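Local coordinates for protein glycosyltransferase Gtf1 (Streptococcus gordonii, PDB 5E9T) that belongs to the GT-B glycosyltransferases, pairing two Rossmann-like domains with an added antiparallel beta-sheet domain, and assembles with the stabilizing protein Gtf2, at residues Y19-Y23 with P304-L308; L44-H50 with V125-E129; V88-E93 with Y104-Q108; L210-V216 with S232-G238; T279-I285 with Y427-T431. The protein carries 1 engineered substitution. All blocks are in the same frame, centred on the assembly; numbering follows the deposited sequence.

In the fold
From the N terminus, helix 17-30 opens contact 1. Contact 2 opens next, at the loop before helix 48-55, and within its span contact 3 closes a short loop at the end of the long antiparallel sheet. Contact 2 then closes at 125-129, tying that sheet to the first Rossmann-like domain. Contact 4 joins neighbouring strands of that domain's parallel sheet, in series after contact 2; all three lie inside the loop closed by contact 1. Contact 5 opens at 279-285, before contact 1 closes at 304-308, so the two cross. Their centres are about 16 Å apart, and both stand where the N-terminal Rossmann-like domain meets the linker and C-terminal domain of the GT-B fold.

Contact 1. Residues Y19-Y23 with P304-L308; sequences YAQAY and PVGSL
Ala20 and Tyr23, one turn apart on helix 17-30, face the chain that leaves strand 299-302 and passes from the first Rossmann-like domain of the GT-B fold to the second. The apolar part of the contact is small. Ala20 CB meets one methyl of Val305, CG1, at 4.0 Å; the Val305 side chain also leans on Phe406, and Ala20 on His242. The Tyr23 side chain supplies the rest. With CG anti to the backbone N (chi1 166°), the phenol extends from the helix across the bend of 304-308. It passes the carbonyls of Val305 and Gly306, the latter approaching obliquely, but the exact placement of the ring is doubtful. Among polar groups, the phenol OH reaches the hydroxyl of Ser307, but the tyrosine is poorly ordered and its oxygen is modelled too close to its neighbours, so the details of this hydrogen bond are doubtful. Ser307 has a further hydrogen bond, to Thr486 at the start of helix 486-500, and Leu308 adds backbone bonds to Tyr484 and Thr486. The backbones draw nearest beside the valine, where Ala20 CA and Val305 CA are 5.3 Å apart.

Contact 2. Residues L44-H50 with V125-E129; sequences LADNIQH and VEHVE
Asn47 and Glu126 mark the nearest backbone approach, their CA atoms 7.2 Å apart, where the loop leading into helix 48-55 faces the corner of strand 125-132. At that corner Glu126 and His127 form a classic beta bulge opposite Tyr116, and both side chains point toward the loop. Glu126, extended beyond CG, brings its carboxylate to the edge of the His50 ring, the two side chains coming from opposite directions: OE2 sits near the ring plane, 2.7 Å from His50 ND1, with carboxylate and imidazole planes 15° apart. His50 CG is anti to its carbonyl carbon (chi1 -55°), which turns the ring back over Asn47, whose CB packs on one face. The other ring nitrogen, NE2, is hydrogen-bonded to Thr77 N. Asn47 in turn caps the helix, its OD1 accepting from Gln49 N at 3.0 Å, while its ND2 is bonded to Thr77 OG1. His127 makes the second link: its NE2 gives a weak hydrogen bond to Leu44 O (3.2 Å), and Ala45 O lies at the imidazole edge, in plane. The other carboxylate oxygen, Glu126 OE1, stands 4.2 Å from Asp46 OD1, an atom that accepts from Trp12. Two carboxylates this near, one of them buried, would tend to raise each other's affinity for a proton, an effect that the Trp12 bond would partly offset for Asp46 and the nearby His50 probably for Glu126.

Contact 3. Residues V88-E93 with Y104-Q108; sequences VAGQPE and YFYPQ
Two hydrogen bonds, both weak, join the loop 88-93 to the end of strand 101-106. Glu93 N gives to Phe105 O at 3.0 Å, backbone to backbone. Gln108 NE2 gives to Gln91 O, also at 3.0 Å; the glutamine chain leaves with CG between the backbone N and the carbonyl carbon (chi1 43°) and bends at chi2, bringing its amide back toward the loop. Glu93 lies across this amide and the Pro107 ring, its CB 3.7 Å from Pro107 CD. Packing centres on Pro92. This ring runs alongside that of Tyr106, pointing the same way, and Pro92 CB sits over one face of the phenol, 4.0 Å from the ring centroid and 16° off its normal, a CH-pi contact. Pro92 CB also touches Tyr104 CB at 4.0 Å, and Leu85 of helix 81-86 backs Pro92 and both tyrosines. Before Pro92 the loop bends round the Tyr106 ring: Gly90 C is at its edge, in plane, and Val88 CB approaches the phenol oxygen at 3.9 Å. Ala89 makes backbone hydrogen bonds to the neighbouring Gtf2 chain, so the same loop serves the assembly. Glu93 N and Phe105 O stand at the mouth of the hairpin of strands 94-98 and 101-106, the pair at one end of the long antiparallel sheet in the GtfA extended beta-sheet domain.

Contact 4. Residues L210-V216 with S232-G238; sequences LQADDVV and SQKAKLG
Val216, Lys236 and Leu210 bury the most surface where strands 215-218 and 236-241 lie side by side. Val216 is held by its backbone on the parallel neighbour: its N gives to Lys236 O at 2.8 Å, and its O accepts from Gly238 N at 2.7 Å. Its side chain shares a face with Leu237, Val216 CG1 lying 4.1 Å from Leu237 CD1, and it covers the hydroxyl of Ser232, which makes a weak bond to Val228 O. Lys236 points to the other face, with Val215. Its N gives to Asp214 O at 3.0 Å, while bends at chi2 (-66°) and chi4 return the ammonium to the turn at 211-214, where NZ meets Ala212 O at 2.9 Å from above the carbonyl plane. That turn is further fixed by Asp214 OD2, which accepts from Gln211 N, and by Asp214 OD1, bonded to Thr2 N. Leu210, before the turn, packs its CB on Ala235 CB at 4.1 Å, and the alkyl part of Lys234 passes its carbonyl. The two strands and helix 225-232 between them form a parallel beta-alpha-beta unit of the N-terminal Rossmann-like domain, joined here at the N-terminal ends of its strands.

Contact 5. Residues T279-I285 with Y427-T431; sequences TEAQKRI and YGNQT
Tyr427 lays its ring against the first turn of helix 280-293, at the interface of the two Rossmann-like domains of the GT-B fold. Gln282 covers one face: its CB stands 3.5 Å from the ring centroid and 14° off the normal, a CH-pi contact. The glutamine chain is extended, with CG anti to the backbone N (chi1 -168°), so it runs on across the ring with amide and ring planes 16° apart. Ala281 CB meets the ring edge at Tyr427 CD2, 3.6 Å away, and Ile285 CG1 lies at the same edge, 4.1 Å from Tyr427 CE2. Thr279 completes this shell, with OG1 beside Tyr427 CB and CB beside the hydroxyl of Thr431. In the second shell, the phenol OH is hydrogen-bonded to Glu244 OE2, and Gln282 NE2 is weakly bonded to Ala243 O, so both side chains are tied to the same loop. Thr279 is the N-cap of its helix, its OG1 accepting from Gln282 N at 3.1 Å, which ties the cap to the residue that covers the ring. Tyr427, preceded by a cis peptide, is in turn the N-cap residue of helix 428-432. Its carbonyl O accepts twice from Thr431: from the backbone N, and at 2.9 Å from OG1, which stands well above the carbonyl plane.

Contact 1. Residues Y19-Y23 with P304-L308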
# COMPACT_ATOMS: atom_id res chain seq x y z
N TYR A 19 -30.54 -2.80 20.40
CA TYR A 19 -31.34 -2.74 21.62
C TYR A 19 -30.54 -3.21 22.83
O TYR A 19 -30.74 -2.70 23.94
CB TYR A 19 -32.62 -3.56 21.47
CG TYR A 19 -33.73 -2.83 20.75
CD1 TYR A 19 -34.53 -1.90 21.41
CD2 TYR A 19 -33.99 -3.07 19.41
CE1 TYR A 19 -35.55 -1.24 20.75
CE2 TYR A 19 -35.01 -2.42 18.75
CZ TYR A 19 -35.78 -1.50 19.42
OH TYR A 19 -36.79 -0.85 18.74
N ALA A 20 -29.65 -4.19 22.63
CA ALA A 20 -28.75 -4.58 23.70
C ALA A 20 -27.87 -3.41 24.13
O ALA A 20 -27.72 -3.14 25.33
CB ALA A 20 -27.89 -5.77 23.25
N GLN A 21 -27.30 -2.69 23.16
CA GLN A 21 -26.46 -1.54 23.48
C GLN A 21 -27.25 -0.46 24.20
O GLN A 21 -26.72 0.20 25.11
CB GLN A 21 -25.84 -0.97 22.21
CG GLN A 21 -24.59 -1.69 21.73
CD GLN A 21 -23.93 -0.99 20.57
OE1 GLN A 21 -24.58 -0.64 19.58
NE2 GLN A 21 -22.62 -0.77 20.68
N ALA A 22 -28.50 -0.26 23.81
CA ALA A 22 -29.29 0.82 24.39
C ALA A 22 -29.46 0.62 25.89
O ALA A 22 -29.37 1.58 26.67
CB ALA A 22 -30.65 0.91 23.71
N TYR A 23 -29.71 -0.61 26.31
CA TYR A 23 -29.97 -0.86 27.72
C TYR A 23 -28.67 -0.92 28.52
O TYR A 23 -28.64 -0.52 29.69
CB TYR A 23 -30.79 -2.15 27.88
CG TYR A 23 -30.80 -2.65 29.29
CD1 TYR A 23 -30.16 -3.81 29.63
CD2 TYR A 23 -31.42 -1.94 30.28
CE1 TYR A 23 -30.17 -4.28 30.92
CE2 TYR A 23 -31.42 -2.38 31.58
CZ TYR A 23 -30.80 -3.56 31.89
OH TYR A 23 -30.78 -4.00 33.18
N PRO A 304 -26.72 -10.20 31.32
CA PRO A 304 -27.93 -10.35 30.50
C PRO A 304 -28.11 -9.14 29.60
O PRO A 304 -27.69 -8.03 29.93
CB PRO A 304 -29.04 -10.44 31.55
CG PRO A 304 -28.48 -9.68 32.69
CD PRO A 304 -27.03 -9.93 32.73
N VAL A 305 -28.74 -9.35 28.44
CA VAL A 305 -28.99 -8.21 27.57
C VAL A 305 -30.07 -7.31 28.16
O VAL A 305 -29.99 -6.09 28.08
CB VAL A 305 -29.35 -8.66 26.13
CG1 VAL A 305 -28.12 -9.14 25.39
CG2 VAL A 305 -30.41 -9.72 26.14
N GLY A 306 -31.10 -7.91 28.78
CA GLY A 306 -32.17 -7.18 29.40
C GLY A 306 -32.13 -7.24 30.92
O GLY A 306 -31.13 -7.62 31.53
N SER A 307 -33.26 -6.87 31.54
CA SER A 307 -33.48 -6.98 32.98
C SER A 307 -34.91 -6.54 33.28
O SER A 307 -35.61 -6.01 32.41
CB SER A 307 -32.53 -6.13 33.82
OG SER A 307 -32.96 -4.78 33.89
N LEU A 308 -35.32 -6.75 34.52
CA LEU A 308 -36.66 -6.44 34.99
C LEU A 308 -36.56 -5.43 36.12
O LEU A 308 -35.93 -5.71 37.15
CB LEU A 308 -37.38 -7.72 35.44
CG LEU A 308 -37.50 -8.72 34.29
CD1 LEU A 308 -37.92 -10.10 34.78
CD2 LEU A 308 -38.47 -8.21 33.24

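Contact 2. Residues L44-H50 with V125-E129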
# COMPACT_ATOMS: atom_id res chain seq x y z
N LEU A 44 -26.39 8.85 6.37
CA LEU A 44 -27.00 10.11 5.99
C LEU A 44 -28.51 10.08 5.76
O LEU A 44 -29.13 11.15 5.78
CB LEU A 44 -26.32 10.66 4.73
CG LEU A 44 -24.86 11.03 4.96
CD1 LEU A 44 -24.23 11.52 3.67
CD2 LEU A 44 -24.73 12.08 6.06
N ALA A 45 -29.11 8.91 5.58
CA ALA A 45 -30.51 8.88 5.13
C ALA A 45 -31.45 9.34 6.23
O ALA A 45 -32.54 9.84 5.96
CB ALA A 45 -30.89 7.49 4.64
N ASP A 46 -31.04 9.15 7.48
CA ASP A 46 -31.67 9.77 8.63
C ASP A 46 -30.59 10.43 9.46
O ASP A 46 -29.44 9.98 9.48
CB ASP A 46 -32.43 8.74 9.48
CG ASP A 46 -33.72 8.29 8.84
OD1 ASP A 46 -34.73 9.00 9.01
OD2 ASP A 46 -33.72 7.24 8.17
N ASN A 47 -30.95 11.51 10.13
CA ASN A 47 -30.06 12.09 11.12
C ASN A 47 -29.77 11.04 12.18
O ASN A 47 -30.69 10.47 12.77
CB ASN A 47 -30.71 13.33 11.75
CG ASN A 47 -29.73 14.16 12.57
OD1 ASN A 47 -28.90 13.63 13.30
ND2 ASN A 47 -29.84 15.48 12.45
N ILE A 48 -28.48 10.76 12.41
CA ILE A 48 -28.14 9.67 13.32
C ILE A 48 -28.68 9.95 14.71
O ILE A 48 -28.95 9.01 15.48
CB ILE A 48 -26.61 9.44 13.35
CG1 ILE A 48 -26.31 8.05 13.92
CG2 ILE A 48 -25.92 10.52 14.17
CD1 ILE A 48 -24.84 7.73 14.04
N GLN A 49 -28.88 11.22 15.05
CA GLN A 49 -29.48 11.56 16.34
C GLN A 49 -30.90 11.02 16.43
O GLN A 49 -31.30 10.48 17.47
CB GLN A 49 -29.45 13.07 16.54
CG GLN A 49 -29.76 13.53 17.96
CD GLN A 49 -31.24 13.63 18.24
OE1 GLN A 49 -32.06 13.64 17.32
NE2 GLN A 49 -31.59 13.72 19.52
N HIS A 50 -31.68 11.16 15.35
CA HIS A 50 -33.05 10.66 15.36
C HIS A 50 -33.10 9.16 15.62
O HIS A 50 -34.01 8.67 16.29
CB HIS A 50 -33.74 10.98 14.03
CG HIS A 50 -33.70 12.43 13.65
ND1 HIS A 50 -34.10 12.88 12.42
CD2 HIS A 50 -33.31 13.52 14.35
CE1 HIS A 50 -33.96 14.19 12.36
NE2 HIS A 50 -33.48 14.61 13.52
N VAL A 125 -36.22 20.21 7.80
CA VAL A 125 -35.62 19.72 6.55
C VAL A 125 -34.34 18.96 6.86
O VAL A 125 -33.38 19.54 7.38
CB VAL A 125 -35.32 20.86 5.57
CG1 VAL A 125 -35.08 20.32 4.17
CG2 VAL A 125 -36.44 21.88 5.59
N GLU A 126 -34.31 17.67 6.52
CA GLU A 126 -33.09 16.89 6.68
C GLU A 126 -32.12 17.05 5.51
O GLU A 126 -30.91 17.17 5.72
CB GLU A 126 -33.43 15.41 6.90
CG GLU A 126 -33.74 15.08 8.36
CD GLU A 126 -34.15 13.64 8.57
OE1 GLU A 126 -34.50 12.96 7.58
OE2 GLU A 126 -34.11 13.17 9.73
N HIS A 127 -32.61 17.05 4.27
CA HIS A 127 -31.75 17.14 3.10
C HIS A 127 -32.31 18.14 2.10
O HIS A 127 -33.52 18.38 2.04
CB HIS A 127 -31.58 15.81 2.36
CG HIS A 127 -31.71 14.61 3.24
ND1 HIS A 127 -32.73 13.69 3.08
CD2 HIS A 127 -30.96 14.17 4.27
CE1 HIS A 127 -32.59 12.74 3.98
NE2 HIS A 127 -31.52 13.00 4.71
N VAL A 128 -31.42 18.72 1.29
CA VAL A 128 -31.79 19.54 0.15
C VAL A 128 -30.92 19.15 -1.04
O VAL A 128 -29.69 19.14 -0.93
CB VAL A 128 -31.64 21.04 0.43
CG1 VAL A 128 -32.12 21.84 -0.78
CG2 VAL A 128 -32.44 21.44 1.65
N GLU A 129 -31.56 18.84 -2.16
CA GLU A 129 -30.86 18.59 -3.41
C GLU A 129 -30.99 19.82 -4.30
O GLU A 129 -32.07 20.39 -4.42
CB GLU A 129 -31.43 17.36 -4.12
CG GLU A 129 -30.98 16.04 -3.52
CD GLU A 129 -31.89 14.88 -3.88
OE1 GLU A 129 -32.98 15.13 -4.46
OE2 GLU A 129 -31.52 13.72 -3.59

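Contact 3. Residues V88-E93 with Y104-Q108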
# COMPACT_ATOMS: atom_id res chain seq x y z
N VAL A 88 -31.18 30.31 -0.36
CA VAL A 88 -31.13 30.13 -1.80
C VAL A 88 -31.55 31.44 -2.46
O VAL A 88 -32.60 32.00 -2.12
CB VAL A 88 -32.02 28.97 -2.27
CG1 VAL A 88 -31.71 28.61 -3.71
CG2 VAL A 88 -31.83 27.76 -1.36
N ALA A 89 -30.74 31.93 -3.40
CA ALA A 89 -31.01 33.21 -4.02
C ALA A 89 -32.17 33.11 -5.00
O ALA A 89 -32.34 32.10 -5.69
CB ALA A 89 -29.77 33.73 -4.73
N GLY A 90 -32.97 34.17 -5.07
CA GLY A 90 -34.17 34.20 -5.88
C GLY A 90 -35.40 33.88 -5.06
O GLY A 90 -35.34 33.60 -3.85
N GLN A 91 -36.55 33.94 -5.73
CA GLN A 91 -37.77 33.46 -5.12
C GLN A 91 -38.41 32.41 -6.03
O GLN A 91 -38.47 32.60 -7.25
CB GLN A 91 -38.77 34.61 -4.87
CG GLN A 91 -38.33 35.59 -3.79
CD GLN A 91 -38.57 35.06 -2.40
OE1 GLN A 91 -37.62 34.78 -1.66
NE2 GLN A 91 -39.83 34.95 -2.01
N PRO A 92 -38.91 31.31 -5.47
CA PRO A 92 -39.48 30.26 -6.31
C PRO A 92 -40.87 30.63 -6.81
O PRO A 92 -41.68 31.20 -6.09
CB PRO A 92 -39.53 29.04 -5.38
CG PRO A 92 -39.66 29.64 -4.02
CD PRO A 92 -38.91 30.94 -4.04
N GLU A 93 -41.13 30.27 -8.07
CA GLU A 93 -42.45 30.51 -8.66
C GLU A 93 -43.49 29.60 -8.03
O GLU A 93 -44.57 30.05 -7.63
CB GLU A 93 -42.39 30.28 -10.17
CG GLU A 93 -43.03 31.37 -11.00
CD GLU A 93 -42.01 32.09 -11.84
OE1 GLU A 93 -41.86 31.74 -13.03
OE2 GLU A 93 -41.35 33.01 -11.32
N TYR A 104 -39.11 23.07 -4.65
CA TYR A 104 -39.30 24.48 -4.97
C TYR A 104 -38.66 24.74 -6.33
O TYR A 104 -37.52 24.34 -6.57
CB TYR A 104 -38.67 25.39 -3.92
CG TYR A 104 -39.39 25.39 -2.59
CD1 TYR A 104 -40.60 26.04 -2.44
CD2 TYR A 104 -38.84 24.76 -1.48
CE1 TYR A 104 -41.25 26.05 -1.22
CE2 TYR A 104 -39.48 24.77 -0.27
CZ TYR A 104 -40.69 25.41 -0.14
OH TYR A 104 -41.34 25.42 1.07
N PHE A 105 -39.39 25.42 -7.21
CA PHE A 105 -38.99 25.58 -8.60
C PHE A 105 -38.58 27.02 -8.88
O PHE A 105 -39.22 27.96 -8.42
CB PHE A 105 -40.12 25.17 -9.54
CG PHE A 105 -40.41 23.70 -9.53
CD1 PHE A 105 -41.11 23.12 -8.48
CD2 PHE A 105 -39.99 22.89 -10.57
CE1 PHE A 105 -41.38 21.77 -8.46
CE2 PHE A 105 -40.26 21.53 -10.57
CZ PHE A 105 -40.95 20.97 -9.51
N TYR A 106 -37.51 27.17 -9.65
CA TYR A 106 -36.98 28.48 -10.05
C TYR A 106 -36.85 28.49 -11.57
O TYR A 106 -35.74 28.41 -12.11
CB TYR A 106 -35.63 28.76 -9.38
CG TYR A 106 -35.66 28.83 -7.87
CD1 TYR A 106 -35.70 27.68 -7.10
CD2 TYR A 106 -35.60 30.05 -7.21
CE1 TYR A 106 -35.72 27.74 -5.71
CE2 TYR A 106 -35.61 30.13 -5.83
CZ TYR A 106 -35.67 28.97 -5.09
OH TYR A 106 -35.68 29.05 -3.71
N PRO A 107 -37.97 28.60 -12.29
CA PRO A 107 -37.90 28.46 -13.76
C PRO A 107 -37.08 29.54 -14.42
O PRO A 107 -36.54 29.31 -15.51
CB PRO A 107 -39.37 28.54 -14.19
CG PRO A 107 -40.18 28.43 -12.93
CD PRO A 107 -39.32 28.94 -11.83
N GLN A 108 -36.97 30.72 -13.80
CA GLN A 108 -36.21 31.81 -14.40
C GLN A 108 -34.79 31.37 -14.73
O GLN A 108 -34.24 31.74 -15.77
CB GLN A 108 -36.20 33.02 -13.46
CG GLN A 108 -35.97 32.72 -11.98
CD GLN A 108 -37.24 32.32 -11.24
OE1 GLN A 108 -38.26 32.04 -11.86
NE2 GLN A 108 -37.17 32.31 -9.92

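Contact 4. Residues L210-V216 with S232-G238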
# COMPACT_ATOMS: atom_id res chain seq x y z
N LEU A 210 -6.95 6.73 24.05
CA LEU A 210 -7.40 5.79 25.06
C LEU A 210 -6.37 5.67 26.18
O LEU A 210 -5.17 5.51 25.93
CB LEU A 210 -7.65 4.42 24.44
CG LEU A 210 -8.69 4.38 23.31
CD1 LEU A 210 -8.66 3.05 22.57
CD2 LEU A 210 -10.07 4.65 23.88
N GLN A 211 -6.84 5.76 27.43
CA GLN A 211 -5.97 5.58 28.57
C GLN A 211 -6.00 4.13 29.03
O GLN A 211 -6.75 3.30 28.52
CB GLN A 211 -6.37 6.54 29.70
CG GLN A 211 -6.19 8.01 29.36
CD GLN A 211 -4.74 8.42 29.20
OE1 GLN A 211 -3.82 7.66 29.53
NE2 GLN A 211 -4.51 9.62 28.68
N ALA A 212 -5.18 3.82 30.04
CA ALA A 212 -4.96 2.42 30.41
C ALA A 212 -6.22 1.78 30.98
O ALA A 212 -6.49 0.60 30.74
CB ALA A 212 -3.81 2.32 31.41
N ASP A 213 -7.00 2.54 31.76
CA ASP A 213 -8.21 2.02 32.38
C ASP A 213 -9.48 2.33 31.59
O ASP A 213 -10.58 2.08 32.09
CB ASP A 213 -8.34 2.52 33.82
CG ASP A 213 -8.34 4.03 33.91
OD1 ASP A 213 -7.50 4.67 33.24
OD2 ASP A 213 -9.18 4.57 34.67
N ASP A 214 -9.37 2.89 30.39
CA ASP A 214 -10.52 2.93 29.49
C ASP A 214 -10.87 1.51 29.05
O ASP A 214 -10.01 0.64 28.94
CB ASP A 214 -10.23 3.80 28.27
CG ASP A 214 -10.19 5.28 28.59
OD1 ASP A 214 -11.11 5.77 29.28
OD2 ASP A 214 -9.24 5.96 28.15
N VAL A 215 -12.16 1.28 28.81
CA VAL A 215 -12.67 -0.02 28.40
C VAL A 215 -13.30 0.10 27.02
O VAL A 215 -14.30 0.81 26.86
CB VAL A 215 -13.68 -0.59 29.41
CG1 VAL A 215 -14.25 -1.91 28.91
CG2 VAL A 215 -13.02 -0.78 30.77
N VAL A 216 -12.73 -0.59 26.04
CA VAL A 216 -13.28 -0.64 24.69
C VAL A 216 -14.07 -1.94 24.55
O VAL A 216 -13.50 -3.03 24.66
CB VAL A 216 -12.18 -0.54 23.63
CG1 VAL A 216 -12.75 -0.74 22.24
CG2 VAL A 216 -11.47 0.80 23.72
N SER A 232 -6.65 -0.89 20.82
CA SER A 232 -7.19 -1.02 22.17
C SER A 232 -6.23 -1.69 23.14
O SER A 232 -6.57 -1.83 24.32
CB SER A 232 -8.51 -1.79 22.14
OG SER A 232 -9.57 -1.00 21.63
N GLN A 233 -5.05 -2.10 22.68
CA GLN A 233 -4.13 -2.82 23.56
C GLN A 233 -3.66 -1.96 24.72
O GLN A 233 -3.49 -2.44 25.84
CB GLN A 233 -2.94 -3.35 22.76
CG GLN A 233 -3.32 -4.38 21.70
CD GLN A 233 -3.90 -5.65 22.30
OE1 GLN A 233 -4.82 -6.24 21.75
NE2 GLN A 233 -3.34 -6.09 23.43
N LYS A 234 -3.45 -0.66 24.47
CA LYS A 234 -3.05 0.25 25.55
C LYS A 234 -4.17 0.47 26.56
O LYS A 234 -3.93 1.11 27.59
CB LYS A 234 -2.59 1.59 24.97
CG LYS A 234 -3.72 2.45 24.42
CD LYS A 234 -3.16 3.59 23.58
CE LYS A 234 -2.32 3.05 22.44
NZ LYS A 234 -2.97 1.89 21.78
N ALA A 235 -5.36 -0.03 26.29
CA ALA A 235 -6.51 0.02 27.18
C ALA A 235 -7.01 -1.40 27.41
O ALA A 235 -6.36 -2.38 27.03
CB ALA A 235 -7.60 0.93 26.60
N LYS A 236 -8.16 -1.51 28.06
CA LYS A 236 -8.78 -2.80 28.33
C LYS A 236 -9.81 -3.09 27.25
O LYS A 236 -10.79 -2.34 27.09
CB LYS A 236 -9.41 -2.82 29.72
CG LYS A 236 -8.42 -2.57 30.84
CD LYS A 236 -7.40 -3.70 30.94
CE LYS A 236 -6.29 -3.36 31.92
NZ LYS A 236 -5.72 -2.01 31.65
N LEU A 237 -9.60 -4.17 26.50
CA LEU A 237 -10.44 -4.53 25.37
C LEU A 237 -11.41 -5.64 25.75
O LEU A 237 -11.07 -6.55 26.50
CB LEU A 237 -9.58 -4.98 24.19
CG LEU A 237 -10.29 -5.52 22.95
CD1 LEU A 237 -11.33 -4.53 22.44
CD2 LEU A 237 -9.27 -5.85 21.86
N GLY A 238 -12.62 -5.57 25.21
CA GLY A 238 -13.61 -6.61 25.45
C GLY A 238 -14.50 -6.79 24.25
O GLY A 238 -14.70 -5.86 23.46

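Contact 5. Residues T279-I285 with Y427-T431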
# COMPACT_ATOMS: atom_id res chain seq x y z
N THR A 279 -25.82 -15.53 28.33
CA THR A 279 -26.28 -16.49 29.31
C THR A 279 -25.12 -17.30 29.88
O THR A 279 -24.14 -17.58 29.18
CB THR A 279 -27.31 -17.46 28.71
OG1 THR A 279 -26.65 -18.32 27.77
CG2 THR A 279 -28.41 -16.69 28.00
N GLU A 280 -25.25 -17.68 31.15
CA GLU A 280 -24.25 -18.54 31.78
C GLU A 280 -24.21 -19.91 31.11
O GLU A 280 -23.16 -20.58 31.13
CB GLU A 280 -24.54 -18.68 33.28
CG GLU A 280 -23.64 -19.65 34.03
CD GLU A 280 -22.36 -19.00 34.55
OE1 GLU A 280 -21.27 -19.57 34.34
OE2 GLU A 280 -22.46 -17.92 35.17
N ALA A 281 -25.32 -20.34 30.52
CA ALA A 281 -25.29 -21.54 29.69
C ALA A 281 -24.24 -21.40 28.60
O ALA A 281 -23.44 -22.32 28.37
CB ALA A 281 -26.68 -21.78 29.08
N GLN A 282 -24.21 -20.25 27.93
CA GLN A 282 -23.26 -20.02 26.84
C GLN A 282 -21.86 -19.78 27.36
O GLN A 282 -20.88 -20.10 26.67
CB GLN A 282 -23.73 -18.83 26.01
CG GLN A 282 -23.01 -18.65 24.69
CD GLN A 282 -23.45 -17.38 23.99
OE1 GLN A 282 -24.35 -16.68 24.46
NE2 GLN A 282 -22.85 -17.10 22.84
N LYS A 283 -21.74 -19.18 28.54
CA LYS A 283 -20.43 -18.98 29.14
C LYS A 283 -19.72 -20.31 29.33
O LYS A 283 -18.54 -20.45 28.98
CB LYS A 283 -20.59 -18.25 30.47
CG LYS A 283 -19.31 -17.70 31.06
CD LYS A 283 -18.71 -18.67 32.06
CE LYS A 283 -17.91 -17.91 33.11
NZ LYS A 283 -18.76 -16.94 33.84
N ARG A 284 -20.43 -21.31 29.85
CA ARG A 284 -19.80 -22.60 30.09
C ARG A 284 -19.48 -23.31 28.78
O ARG A 284 -18.40 -23.90 28.65
CB ARG A 284 -20.70 -23.46 30.99
CG ARG A 284 -20.68 -23.04 32.46
CD ARG A 284 -21.55 -23.95 33.30
NE ARG A 284 -22.51 -24.67 32.48
CZ ARG A 284 -23.82 -24.43 32.48
NH1 ARG A 284 -24.33 -23.50 33.28
NH2 ARG A 284 -24.62 -25.13 31.69
N ILE A 285 -20.38 -23.26 27.80
CA ILE A 285 -20.12 -23.95 26.53
C ILE A 285 -18.87 -23.39 25.88
O ILE A 285 -17.90 -24.12 25.63
CB ILE A 285 -21.34 -23.85 25.60
CG1 ILE A 285 -22.57 -24.48 26.25
CG2 ILE A 285 -21.05 -24.56 24.28
CD1 ILE A 285 -22.37 -25.93 26.64
N TYR A 427 -30.09 -20.82 23.61
CA TYR A 427 -29.66 -20.72 25.00
C TYR A 427 -30.81 -20.37 25.91
O TYR A 427 -31.03 -21.03 26.93
CB TYR A 427 -28.54 -19.70 25.17
CG TYR A 427 -27.23 -20.24 24.72
CD1 TYR A 427 -26.69 -19.87 23.51
CD2 TYR A 427 -26.56 -21.19 25.48
CE1 TYR A 427 -25.50 -20.39 23.09
CE2 TYR A 427 -25.38 -21.72 25.06
CZ TYR A 427 -24.85 -21.31 23.86
OH TYR A 427 -23.65 -21.82 23.42
N GLY A 428 -31.49 -19.28 25.58
CA GLY A 428 -32.51 -18.70 26.41
C GLY A 428 -33.50 -19.67 27.02
O GLY A 428 -33.83 -19.54 28.20
N ASN A 429 -33.96 -20.67 26.26
CA ASN A 429 -34.83 -21.69 26.85
C ASN A 429 -34.12 -22.43 27.98
O ASN A 429 -34.65 -22.54 29.09
CB ASN A 429 -35.31 -22.66 25.77
CG ASN A 429 -36.37 -22.05 24.87
OD1 ASN A 429 -36.68 -20.87 24.98
ND2 ASN A 429 -36.92 -22.86 23.97
N GLN A 430 -32.91 -22.94 27.71
CA GLN A 430 -32.14 -23.60 28.75
C GLN A 430 -31.85 -22.69 29.94
O GLN A 430 -31.58 -23.19 31.03
CB GLN A 430 -30.82 -24.12 28.17
CG GLN A 430 -30.97 -25.14 27.06
CD GLN A 430 -29.63 -25.58 26.49
OE1 GLN A 430 -29.51 -25.86 25.30
NE2 GLN A 430 -28.62 -25.63 27.34
N THR A 431 -31.86 -21.38 29.73
CA THR A 431 -31.63 -20.42 30.80
C THR A 431 -32.88 -20.09 31.61
O THR A 431 -32.80 -19.98 32.84
CB THR A 431 -31.02 -19.15 30.21
OG1 THR A 431 -30.05 -19.51 29.22
CG2 THR A 431 -30.32 -18.37 31.28